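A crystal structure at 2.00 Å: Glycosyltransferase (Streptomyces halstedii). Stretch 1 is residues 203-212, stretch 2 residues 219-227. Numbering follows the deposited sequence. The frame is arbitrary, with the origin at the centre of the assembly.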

ATOM      1  N   THR B 203      17.309 -19.397   0.165  1.00 28.37           N
ATOM      2  CA  THR B 203      16.809 -20.546   0.961  1.00 27.98           C
ATOM      3  C   THR B 203      15.750 -21.088   0.148  1.00 28.09           C
ATOM      4  O   THR B 203      15.601 -22.290   0.069  1.00 29.21           O
ATOM      5  CB  THR B 203      16.057 -20.143   2.287  1.00 26.40           C
ATOM      6  OG1 THR B 203      16.874 -19.251   2.984  1.00 24.42           O
ATOM      7  CG2 THR B 203      15.763 -21.387   3.194  1.00 25.64           C
ATOM      8  N   THR B 204      14.904 -20.211  -0.399  1.00 27.16           N
ATOM      9  CA  THR B 204      13.996 -20.679  -1.441  1.00 26.59           C
ATOM     10  C   THR B 204      13.615 -19.550  -2.402  1.00 25.82           C
ATOM     11  O   THR B 204      14.110 -18.456  -2.270  1.00 25.48           O
ATOM     12  CB  THR B 204      12.763 -21.340  -0.862  1.00 26.51           C
ATOM     13  OG1 THR B 204      12.051 -21.984  -1.910  1.00 28.61           O
ATOM     14  CG2 THR B 204      11.797 -20.365  -0.173  1.00 28.02           C
ATOM     15  N   THR B 205      12.752 -19.842  -3.368  1.00 26.50           N
ATOM     16  CA  THR B 205      12.448 -18.901  -4.490  1.00 24.90           C
ATOM     17  C   THR B 205      10.969 -18.736  -4.524  1.00 24.59           C
ATOM     18  O   THR B 205      10.263 -19.725  -4.338  1.00 24.33           O
ATOM     19  CB  THR B 205      12.870 -19.526  -5.780  1.00 23.32           C
ATOM     20  OG1 THR B 205      14.282 -19.478  -5.793  1.00 26.18           O
ATOM     21  CG2 THR B 205      12.308 -18.717  -7.002  1.00 23.31           C
ATOM     22  N   LEU B 206      10.489 -17.498  -4.723  1.00 22.88           N
ATOM     23  CA  LEU B 206       9.043 -17.237  -4.876  1.00 23.12           C
ATOM     24  C   LEU B 206       8.852 -16.878  -6.344  1.00 23.97           C
ATOM     25  O   LEU B 206       9.530 -15.953  -6.851  1.00 26.04           O
ATOM     26  CB  LEU B 206       8.531 -16.043  -3.957  1.00 20.75           C
ATOM     27  CG  LEU B 206       7.097 -15.541  -4.141  1.00 23.27           C
ATOM     28  CD1 LEU B 206       5.944 -16.610  -3.973  1.00 20.76           C
ATOM     29  CD2 LEU B 206       6.748 -14.411  -3.207  1.00 20.63           C
ATOM     30  N   ALA B 207       7.942 -17.577  -7.023  1.00 24.74           N
ATOM     31  CA  ALA B 207       7.654 -17.325  -8.450  1.00 23.68           C
ATOM     32  C   ALA B 207       6.506 -16.362  -8.659  1.00 24.20           C
ATOM     33  O   ALA B 207       5.507 -16.419  -7.892  1.00 25.16           O
ATOM     34  CB  ALA B 207       7.348 -18.695  -9.145  1.00 22.39           C
ATOM     35  N   VAL B 208       6.565 -15.506  -9.702  1.00 22.71           N
ATOM     36  CA  VAL B 208       5.413 -14.675  -9.984  1.00 22.61           C
ATOM     37  C   VAL B 208       4.660 -15.139 -11.244  1.00 23.79           C
ATOM     38  O   VAL B 208       3.545 -14.715 -11.494  1.00 24.54           O
ATOM     39  CB  VAL B 208       5.833 -13.204 -10.161  1.00 22.67           C
ATOM     40  CG1 VAL B 208       6.330 -12.612  -8.824  1.00 22.19           C
ATOM     41  CG2 VAL B 208       6.891 -13.064 -11.287  1.00 21.07           C
ATOM     42  N   ALA B 209       5.314 -15.925 -12.069  1.00 21.90           N
ATOM     43  CA  ALA B 209       4.722 -16.473 -13.291  1.00 23.54           C
ATOM     44  C   ALA B 209       3.977 -17.802 -12.875  1.00 25.55           C
ATOM     45  O   ALA B 209       4.458 -18.526 -11.975  1.00 24.08           O
ATOM     46  CB  ALA B 209       5.842 -16.780 -14.314  1.00 22.77           C
ATOM     47  N   PRO B 210       2.812 -18.077 -13.501  1.00 26.27           N
ATOM     48  CA  PRO B 210       2.077 -19.356 -13.322  1.00 27.89           C
ATOM     49  C   PRO B 210       2.892 -20.579 -13.679  1.00 28.37           C
ATOM     50  O   PRO B 210       3.724 -20.531 -14.600  1.00 27.95           O
ATOM     51  CB  PRO B 210       0.886 -19.232 -14.245  1.00 28.64           C
ATOM     52  CG  PRO B 210       0.750 -17.721 -14.582  1.00 28.05           C
ATOM     53  CD  PRO B 210       2.130 -17.159 -14.444  1.00 25.72           C
ATOM     54  N   PRO B 211       2.725 -21.668 -12.873  1.00 28.57           N
ATOM     55  CA  PRO B 211       3.530 -22.881 -13.014  1.00 27.78           C
ATOM     56  C   PRO B 211       3.463 -23.389 -14.438  1.00 25.60           C
ATOM     57  O   PRO B 211       4.456 -23.827 -14.958  1.00 25.88           O
ATOM     58  CB  PRO B 211       2.826 -23.889 -12.070  1.00 28.60           C
ATOM     59  CG  PRO B 211       2.402 -23.014 -10.875  1.00 28.70           C
ATOM     60  CD  PRO B 211       1.869 -21.724 -11.672  1.00 29.64           C
ATOM     61  N   TRP B 212       2.336 -23.275 -15.088  1.00 26.97           N
ATOM     62  CA  TRP B 212       2.221 -23.867 -16.483  1.00 29.38           C
ATOM     63  C   TRP B 212       3.164 -23.235 -17.513  1.00 30.39           C
ATOM     64  O   TRP B 212       3.379 -23.818 -18.523  1.00 29.68           O
ATOM     65  CB  TRP B 212       0.794 -23.840 -17.012  1.00 29.53           C
ATOM     66  CG  TRP B 212       0.217 -22.457 -17.264  1.00 30.31           C
ATOM     67  CD1 TRP B 212      -0.572 -21.739 -16.399  1.00 34.14           C
ATOM     68  CD2 TRP B 212       0.316 -21.683 -18.450  1.00 32.40           C
ATOM     69  NE1 TRP B 212      -0.940 -20.549 -16.973  1.00 35.33           N
ATOM     70  CE2 TRP B 212      -0.407 -20.477 -18.225  1.00 33.56           C
ATOM     71  CE3 TRP B 212       0.985 -21.862 -19.696  1.00 33.82           C
ATOM     72  CZ2 TRP B 212      -0.491 -19.439 -19.193  1.00 33.06           C
ATOM     73  CZ3 TRP B 212       0.900 -20.843 -20.645  1.00 33.06           C
ATOM     74  CH2 TRP B 212       0.132 -19.652 -20.394  1.00 33.22           C
ATOM     75  N   GLN B 219      14.979 -27.104  -8.222  1.00 40.38           N
ATOM     76  CA  GLN B 219      14.594 -26.659  -6.891  1.00 40.89           C
ATOM     77  C   GLN B 219      13.089 -26.314  -6.791  1.00 41.03           C
ATOM     78  O   GLN B 219      12.404 -26.062  -7.800  1.00 39.56           O
ATOM     79  CB  GLN B 219      15.516 -25.529  -6.415  1.00 41.21           C
ATOM     80  CG  GLN B 219      16.959 -26.008  -6.084  1.00 44.10           C
ATOM     81  CD  GLN B 219      17.923 -26.023  -7.284  1.00 48.03           C
ATOM     82  OE1 GLN B 219      17.858 -25.162  -8.179  1.00 45.77           O
ATOM     83  NE2 GLN B 219      18.833 -27.004  -7.298  1.00 48.59           N
ATOM     84  N   PRO B 220      12.542 -26.388  -5.576  1.00 41.24           N
ATOM     85  CA  PRO B 220      11.132 -26.061  -5.540  1.00 40.97           C
ATOM     86  C   PRO B 220      10.989 -24.512  -5.469  1.00 39.64           C
ATOM     87  O   PRO B 220      11.962 -23.790  -5.150  1.00 40.75           O
ATOM     88  CB  PRO B 220      10.642 -26.785  -4.274  1.00 41.70           C
ATOM     89  CG  PRO B 220      11.869 -27.473  -3.671  1.00 41.69           C
ATOM     90  CD  PRO B 220      13.056 -26.781  -4.255  1.00 41.80           C
ATOM     91  N   ALA B 221       9.819 -24.017  -5.847  1.00 38.39           N
ATOM     92  CA  ALA B 221       9.525 -22.577  -5.952  1.00 35.73           C
ATOM     93  C   ALA B 221       8.163 -22.476  -5.371  1.00 34.95           C
ATOM     94  O   ALA B 221       7.310 -23.300  -5.705  1.00 35.76           O
ATOM     95  CB  ALA B 221       9.429 -22.124  -7.424  1.00 35.33           C
ATOM     96  N   LEU B 222       7.912 -21.464  -4.561  1.00 32.71           N
ATOM     97  CA  LEU B 222       6.552 -21.208  -4.113  1.00 30.87           C
ATOM     98  C   LEU B 222       5.927 -20.505  -5.307  1.00 31.01           C
ATOM     99  O   LEU B 222       6.590 -19.702  -5.977  1.00 28.91           O
ATOM    100  CB  LEU B 222       6.594 -20.254  -2.927  1.00 31.30           C
ATOM    101  CG  LEU B 222       7.241 -20.793  -1.643  1.00 33.33           C
ATOM    102  CD1 LEU B 222       7.507 -19.614  -0.728  1.00 32.92           C
ATOM    103  CD2 LEU B 222       6.194 -21.699  -1.025  1.00 32.25           C
ATOM    104  N   SER B 223       4.677 -20.832  -5.590  1.00 30.13           N
ATOM    105  CA  SER B 223       3.917 -20.101  -6.549  1.00 31.01           C
ATOM    106  C   SER B 223       2.861 -19.286  -5.844  1.00 30.56           C
ATOM    107  O   SER B 223       2.646 -19.423  -4.606  1.00 30.53           O
ATOM    108  CB  SER B 223       3.324 -21.041  -7.594  1.00 32.51           C
ATOM    109  OG  SER B 223       2.356 -21.903  -7.002  1.00 35.35           O
ATOM    110  N   MET B 224       2.239 -18.417  -6.620  1.00 28.88           N
ATOM    111  CA  MET B 224       1.442 -17.334  -6.079  1.00 29.08           C
ATOM    112  C   MET B 224       0.539 -16.783  -7.186  1.00 26.85           C
ATOM    113  O   MET B 224       0.861 -16.861  -8.352  1.00 27.19           O
ATOM    114  CB  MET B 224       2.354 -16.286  -5.453  1.00 29.44           C
ATOM    115  CG  MET B 224       1.816 -14.906  -5.439  1.00 30.39           C
ATOM    116  SD  MET B 224       3.014 -13.801  -4.773  1.00 32.86           S
ATOM    117  CE  MET B 224       4.249 -13.803  -6.086  1.00 29.77           C
ATOM    118  N   ARG B 225      -0.663 -16.391  -6.803  1.00 26.17           N
ATOM    119  CA  ARG B 225      -1.566 -15.653  -7.665  1.00 24.24           C
ATOM    120  C   ARG B 225      -1.048 -14.185  -7.680  1.00 24.51           C
ATOM    121  O   ARG B 225      -1.580 -13.296  -7.004  1.00 25.78           O
ATOM    122  CB  ARG B 225      -2.972 -15.727  -7.095  1.00 22.95           C
ATOM    123  CG  ARG B 225      -4.058 -15.154  -8.028  1.00 22.73           C
ATOM    124  CD  ARG B 225      -5.424 -15.377  -7.499  1.00 26.82           C
ATOM    125  NE  ARG B 225      -5.598 -14.643  -6.219  1.00 27.10           N
ATOM    126  CZ  ARG B 225      -6.475 -14.943  -5.267  1.00 35.22           C
ATOM    127  NH1 ARG B 225      -7.269 -16.007  -5.403  1.00 28.51           N
ATOM    128  NH2 ARG B 225      -6.542 -14.203  -4.160  1.00 33.34           N
ATOM    129  N   HIS B 226      -0.050 -13.947  -8.521  1.00 23.42           N
ATOM    130  CA  HIS B 226       0.659 -12.684  -8.594  1.00 23.40           C
ATOM    131  C   HIS B 226      -0.245 -11.520  -8.855  1.00 21.09           C
ATOM    132  O   HIS B 226      -0.962 -11.477  -9.830  1.00 21.04           O
ATOM    133  CB  HIS B 226       1.778 -12.773  -9.658  1.00 22.20           C
ATOM    134  CG  HIS B 226       2.653 -11.565  -9.721  1.00 25.20           C
ATOM    135  ND1 HIS B 226       3.152 -10.941  -8.590  1.00 24.43           N
ATOM    136  CD2 HIS B 226       3.091 -10.843 -10.791  1.00 24.30           C
ATOM    137  CE1 HIS B 226       3.915  -9.924  -8.967  1.00 28.95           C
ATOM    138  NE2 HIS B 226       3.882  -9.838 -10.291  1.00 26.49           N
ATOM    139  N   LEU B 227      -0.204 -10.562  -7.952  1.00 22.31           N
ATOM    140  CA  LEU B 227      -0.992  -9.339  -8.151  1.00 24.49           C
ATOM    141  C   LEU B 227      -0.074  -8.240  -8.887  1.00 24.54           C
ATOM    142  O   LEU B 227       1.026  -7.914  -8.404  1.00 24.63           O
ATOM    143  CB  LEU B 227      -1.662  -8.858  -6.844  1.00 25.33           C
ATOM    144  CG  LEU B 227      -2.875  -7.916  -6.956  1.00 26.42           C
ATOM    145  CD1 LEU B 227      -3.395  -7.692  -5.569  1.00 28.95           C
ATOM    146  CD2 LEU B 227      -2.325  -6.529  -7.450  1.00 34.33           C
TER
HETATM  147  O   HOH W   1       1.096 -15.949 -10.971  1.00 30.38           O
HETATM  148  O   HOH W   2       3.445 -18.470  -9.414  1.00 34.69           O

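The apolar centre of the contact gathers around the methyl end of Met224. Its side chain leaves the backbone toward the first stretch with chi1 and chi2 both t, and the p turn at chi3 brings CE to 3.6 Å from Val208 CG1 and 3.9 Å from Leu206 CD2. These are van der Waals distances between carbons, so the thioether methyl fills the space beside both side chains; the same Met224 CE also lies 3.4 Å from Ala207 O. Leu206 extends the apolar patch in the other direction, its CD1 reaching 3.8 Å from Leu222 CB.

Val208 also packs on the imidazole of His226. Val208 CB stands 3.6 Å from the centroid of the His226 ring and 10° off the ring normal, so the aliphatic group sits over the ring face, the geometry of a CH-pi contact.

The backbones beside this cluster run parallel. Leu206 pairs with Leu222 at a CA-CA distance of 4.8 Å, and both side chains lie on the same face of the sheet, which accounts for their contact. Two hydrogen bonds fix the register: Leu222 N donates to Thr205 O (2.9 Å, 159° at the hydrogen), and Ala207 N donates to Leu222 O (2.7 Å, 170°). Leu222 thus uses both its amide and its carbonyl, bonding to the residues before and after Leu206, as expected of a parallel bridge.

Past Ala207 the direct ladder gives way to water. Water 1 donates to Val208 O and to Met224 O, each 2.8 Å from its oxygen, linking two carbonyls that cannot bond each other. Water 2 accepts from Met224 N at 3.0 Å and donates to Ala209 O at 2.8 Å. At the exposed margin, Pro211 CG rests 3.9 Å from Ser223 CB. Altogether, the two stretches bury 576 Å², summed over both sides.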